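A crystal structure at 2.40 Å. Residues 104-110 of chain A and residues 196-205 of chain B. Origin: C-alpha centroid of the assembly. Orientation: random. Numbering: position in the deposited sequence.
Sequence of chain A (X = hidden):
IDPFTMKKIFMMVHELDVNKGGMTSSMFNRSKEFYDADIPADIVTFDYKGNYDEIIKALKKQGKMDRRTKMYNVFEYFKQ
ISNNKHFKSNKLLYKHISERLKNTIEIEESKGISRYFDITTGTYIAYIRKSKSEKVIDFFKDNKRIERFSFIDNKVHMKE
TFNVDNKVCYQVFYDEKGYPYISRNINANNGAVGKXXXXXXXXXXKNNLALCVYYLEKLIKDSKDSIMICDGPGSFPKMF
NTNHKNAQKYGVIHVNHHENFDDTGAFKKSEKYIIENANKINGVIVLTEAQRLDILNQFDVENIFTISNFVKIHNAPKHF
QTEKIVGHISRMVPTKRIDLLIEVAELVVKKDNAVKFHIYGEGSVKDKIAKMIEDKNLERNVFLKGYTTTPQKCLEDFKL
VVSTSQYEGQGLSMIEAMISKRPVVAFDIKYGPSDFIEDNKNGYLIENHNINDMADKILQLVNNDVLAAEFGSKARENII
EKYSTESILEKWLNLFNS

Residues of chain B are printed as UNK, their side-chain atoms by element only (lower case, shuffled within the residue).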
# COMPACT_ATOMS: atom_id res chain seq x y z
N THR A 104 -12.79 -19.43 23.01
CA THR A 104 -11.85 -19.92 21.99
C THR A 104 -11.47 -21.37 22.21
O THR A 104 -11.47 -21.87 23.32
CB THR A 104 -10.55 -19.08 21.94
OG1 THR A 104 -9.89 -19.14 23.21
CG2 THR A 104 -10.85 -17.61 21.58
N ILE A 105 -11.14 -22.06 21.14
CA ILE A 105 -10.39 -23.29 21.26
C ILE A 105 -8.93 -23.06 20.97
O ILE A 105 -8.55 -22.14 20.20
CB ILE A 105 -10.87 -24.35 20.32
CG1 ILE A 105 -11.19 -23.72 18.98
CG2 ILE A 105 -12.06 -25.11 20.89
CD1 ILE A 105 -11.10 -24.77 17.87
N GLU A 106 -8.11 -23.91 21.56
CA GLU A 106 -6.69 -23.83 21.42
C GLU A 106 -6.21 -24.82 20.40
O GLU A 106 -6.63 -25.96 20.41
CB GLU A 106 -6.01 -24.13 22.75
CG GLU A 106 -4.52 -24.01 22.73
CD GLU A 106 -3.90 -24.58 23.98
OE1 GLU A 106 -4.63 -25.20 24.78
OE2 GLU A 106 -2.69 -24.35 24.19
N ILE A 107 -5.29 -24.39 19.53
CA ILE A 107 -4.67 -25.36 18.62
C ILE A 107 -3.15 -25.24 18.74
O ILE A 107 -2.55 -24.21 18.35
CB ILE A 107 -5.12 -25.15 17.17
CG1 ILE A 107 -6.63 -25.27 17.08
CG2 ILE A 107 -4.46 -26.17 16.25
CD1 ILE A 107 -7.12 -25.26 15.69
N GLU A 108 -2.55 -26.26 19.33
CA GLU A 108 -1.12 -26.28 19.58
C GLU A 108 -0.25 -26.32 18.33
O GLU A 108 -0.58 -27.01 17.36
CB GLU A 108 -0.78 -27.46 20.46
CG GLU A 108 -1.58 -27.39 21.72
CD GLU A 108 -1.16 -28.41 22.71
OE1 GLU A 108 -0.22 -29.17 22.41
OE2 GLU A 108 -1.76 -28.43 23.81
N GLU A 109 0.84 -25.57 18.36
CA GLU A 109 1.84 -25.72 17.32
C GLU A 109 3.04 -26.53 17.81
O GLU A 109 3.61 -27.31 17.07
CB GLU A 109 2.31 -24.36 16.84
CG GLU A 109 3.51 -24.43 15.90
CD GLU A 109 3.94 -23.04 15.42
OE1 GLU A 109 5.13 -22.71 15.58
OE2 GLU A 109 3.10 -22.30 14.88
N SER A 110 3.40 -26.31 19.07
CA SER A 110 4.45 -27.06 19.74
C SER A 110 4.27 -26.69 21.21
O SER A 110 3.35 -25.93 21.53
CB SER A 110 5.84 -26.71 19.24
OG SER A 110 6.10 -25.33 19.38
N UNK B 196 -3.81 -24.55 7.48
CA UNK B 196 -5.18 -25.02 7.58
C UNK B 196 -5.48 -25.54 8.97
O UNK B 196 -4.76 -26.43 9.48
c UNK B 196 -5.47 -26.15 6.55
o UNK B 196 -5.22 -25.65 5.24
c UNK B 196 -6.90 -26.60 6.61
N UNK B 197 -6.54 -25.02 9.58
CA UNK B 197 -6.85 -25.40 10.96
C UNK B 197 -8.10 -26.25 11.00
O UNK B 197 -9.19 -25.80 10.63
o UNK B 197 -2.18 -21.11 11.73
c UNK B 197 -5.59 -22.17 11.03
c UNK B 197 -3.41 -22.96 12.60
c UNK B 197 -5.71 -23.31 11.83
c UNK B 197 -4.43 -21.42 11.01
c UNK B 197 -6.98 -24.13 11.84
c UNK B 197 -3.34 -21.82 11.79
c UNK B 197 -4.61 -23.70 12.62
N UNK B 198 -7.92 -27.51 11.41
CA UNK B 198 -9.04 -28.42 11.57
C UNK B 198 -9.55 -28.23 13.01
O UNK B 198 -9.08 -28.87 13.97
c UNK B 198 -9.85 -30.81 11.38
c UNK B 198 -8.15 -29.95 9.79
c UNK B 198 -8.65 -29.87 11.24
N UNK B 199 -10.45 -27.26 13.14
CA UNK B 199 -11.03 -26.84 14.41
C UNK B 199 -11.76 -27.98 15.12
O UNK B 199 -11.61 -28.15 16.32
c UNK B 199 -11.41 -24.43 13.44
c UNK B 199 -10.36 -23.72 14.30
c UNK B 199 -12.46 -23.45 13.00
c UNK B 199 -12.01 -25.65 14.18
N UNK B 200 -12.57 -28.75 14.38
CA UNK B 200 -13.34 -29.84 14.99
C UNK B 200 -12.41 -30.89 15.65
O UNK B 200 -12.81 -31.57 16.60
c UNK B 200 -14.27 -30.53 13.95
c UNK B 200 -15.11 -31.61 14.60
c UNK B 200 -13.47 -31.05 12.75
N UNK B 201 -11.17 -31.00 15.17
CA UNK B 201 -10.23 -31.93 15.82
C UNK B 201 -9.08 -31.24 16.55
O UNK B 201 -8.14 -31.92 16.95
c UNK B 201 -9.62 -32.88 14.80
c UNK B 201 -10.64 -33.86 14.22
o UNK B 201 -11.66 -34.15 14.84
n UNK B 201 -10.34 -34.37 13.05
N UNK B 202 -9.13 -29.91 16.70
CA UNK B 202 -8.07 -29.14 17.33
C UNK B 202 -6.69 -29.43 16.73
O UNK B 202 -5.74 -29.65 17.46
n UNK B 202 -7.81 -28.79 22.42
c UNK B 202 -8.05 -29.39 18.85
c UNK B 202 -9.27 -28.56 22.05
c UNK B 202 -9.70 -29.21 20.75
c UNK B 202 -9.10 -28.54 19.54
N UNK B 203 -6.59 -29.46 15.41
CA UNK B 203 -5.32 -29.87 14.78
C UNK B 203 -4.95 -28.88 13.68
O UNK B 203 -5.84 -28.38 12.99
c UNK B 203 -4.07 -31.94 13.99
n UNK B 203 -1.64 -33.20 13.00
c UNK B 203 -4.16 -33.34 13.40
c UNK B 203 -5.43 -31.29 14.19
c UNK B 203 -2.78 -34.04 13.44
N UNK B 204 -3.66 -28.62 13.49
CA UNK B 204 -3.22 -27.70 12.43
C UNK B 204 -2.44 -28.45 11.35
O UNK B 204 -1.91 -29.53 11.60
o UNK B 204 -0.52 -24.65 13.77
c UNK B 204 -0.04 -25.79 13.76
c UNK B 204 -1.01 -26.97 13.63
c UNK B 204 -2.37 -26.54 12.99
o UNK B 204 1.19 -26.00 13.82
N UNK B 205 -2.43 -27.90 10.14
CA UNK B 205 -1.67 -28.49 9.06
C UNK B 205 -0.93 -27.38 8.36
O UNK B 205 -1.42 -26.22 8.32
c UNK B 205 -5.00 -31.51 10.01
c UNK B 205 -2.60 -29.24 8.08
c UNK B 205 -3.15 -32.84 9.22
c UNK B 205 -4.43 -30.37 9.40
c UNK B 205 -2.60 -31.71 8.62
c UNK B 205 -4.35 -32.75 9.91
c UNK B 205 -3.23 -30.47 8.70
O HOH W 1 -1.19 -23.37 15.92
O HOH W 2 -4.26 -28.68 19.79
O HOH W 3 -1.92 -29.03 16.17
O HOH W 4 2.20 -28.27 14.77

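Position 196 has three side-chain atoms: a carbon bearing one oxygen and one carbon. That branching is threonine. Thr196(B) lies out of reach of chain A, but its backbone pairs with position 205 (N to O 3.0 Å, and O to the N of 205 2.8 Å), so the two strands are paired here.

At position 197 one carbon leads into a six-carbon ring that carries an oxygen, so the residue is tyrosine. Its CB points toward chain A and lies 4.0 Å from CD1 of Ile107(A); that methyl meets the ring of Tyr197(B) obliquely.

Position 198 shows three carbons, one carrying the other two: valine. The side chain of Val198(B) points away from chain A, while its backbone N and O bond to the O and N of position 203 at 2.8 and 2.9 Å.

Position 199 holds four carbons, forked at the second, and the first carbon bears no branch, which separates leucine from isoleucine. CD2 of Leu199(B) is 3.8 Å from CD1 of Ile105(A) and 3.8 Å from CD1 of Ile107(A), so one methyl touches both isoleucines.

At position 200 a single carbon again carries two carbons, giving valine; Val200(B) points away and makes no contact. Position 201 has two carbons, the second holding an oxygen and a nitrogen, as in asparagine. Asn201(B) also points away.

Position 202 has four carbons in a row ending in nitrogen: lysine. With phi/psi of 52/46° it adopts a left-handed conformation in the turn, and its N donates to O of Leu199(B) at 3.1 Å. NZ of Lys202(B) is 3.7 Å from O of Glu106(A), a proximity without a hydrogen bond.

Position 203 repeats the four-carbon chain and terminal nitrogen, so it too is lysine. The CA-to-CB bond of Lys203(B) points away, yet its backbone C is 3.8 Å from CG2 of Ile107(A).

Position 204 has three carbons, the third carrying two oxygens: glutamate. Glu204(B) points toward chain A, with CB 3.9 Å from CG2 of Ile107(A) and OE1 3.5 Å from CG of Glu109(A).

Position 205 has one carbon and a six-carbon ring without oxygen, hence phenylalanine; Phe205(B) is out of reach of chain A.

The contact combines an apolar patch with water bridges. The strands 104-108 and 203-205 cross at 47°, with axes 6.4 Å apart at closest approach, and no direct hydrogen bond joins the two stretches. Ile107(A), with the largest covered area, reaches Leu199(B) and Tyr197(B) through CD1, and the 203-204 backbone through CG2. Polar groups are linked through water. Water 1 donates to O of Ile107(A) (2.9 Å) and OE2 of Glu204(B) (2.6 Å). Water 2 accepts from N of Glu108(A) (3.0 Å) and donates to O of Lys202(B) (2.9 Å). Water 3 connects O of Glu108(A) (2.7 Å) with N of Glu204(B) (3.2 Å). Water 4 donates to O of Glu109(A) (2.9 Å) and OE1 of Glu204(B) (2.7 Å). The same OE1 of Glu204(B) also lies 4.3 Å from OE2 of Glu109(A), two like charges close together; OE2 of Glu109(A) is hydrogen-bonded elsewhere in the structure.

Chain B 196-205: TYVLVNKKEF
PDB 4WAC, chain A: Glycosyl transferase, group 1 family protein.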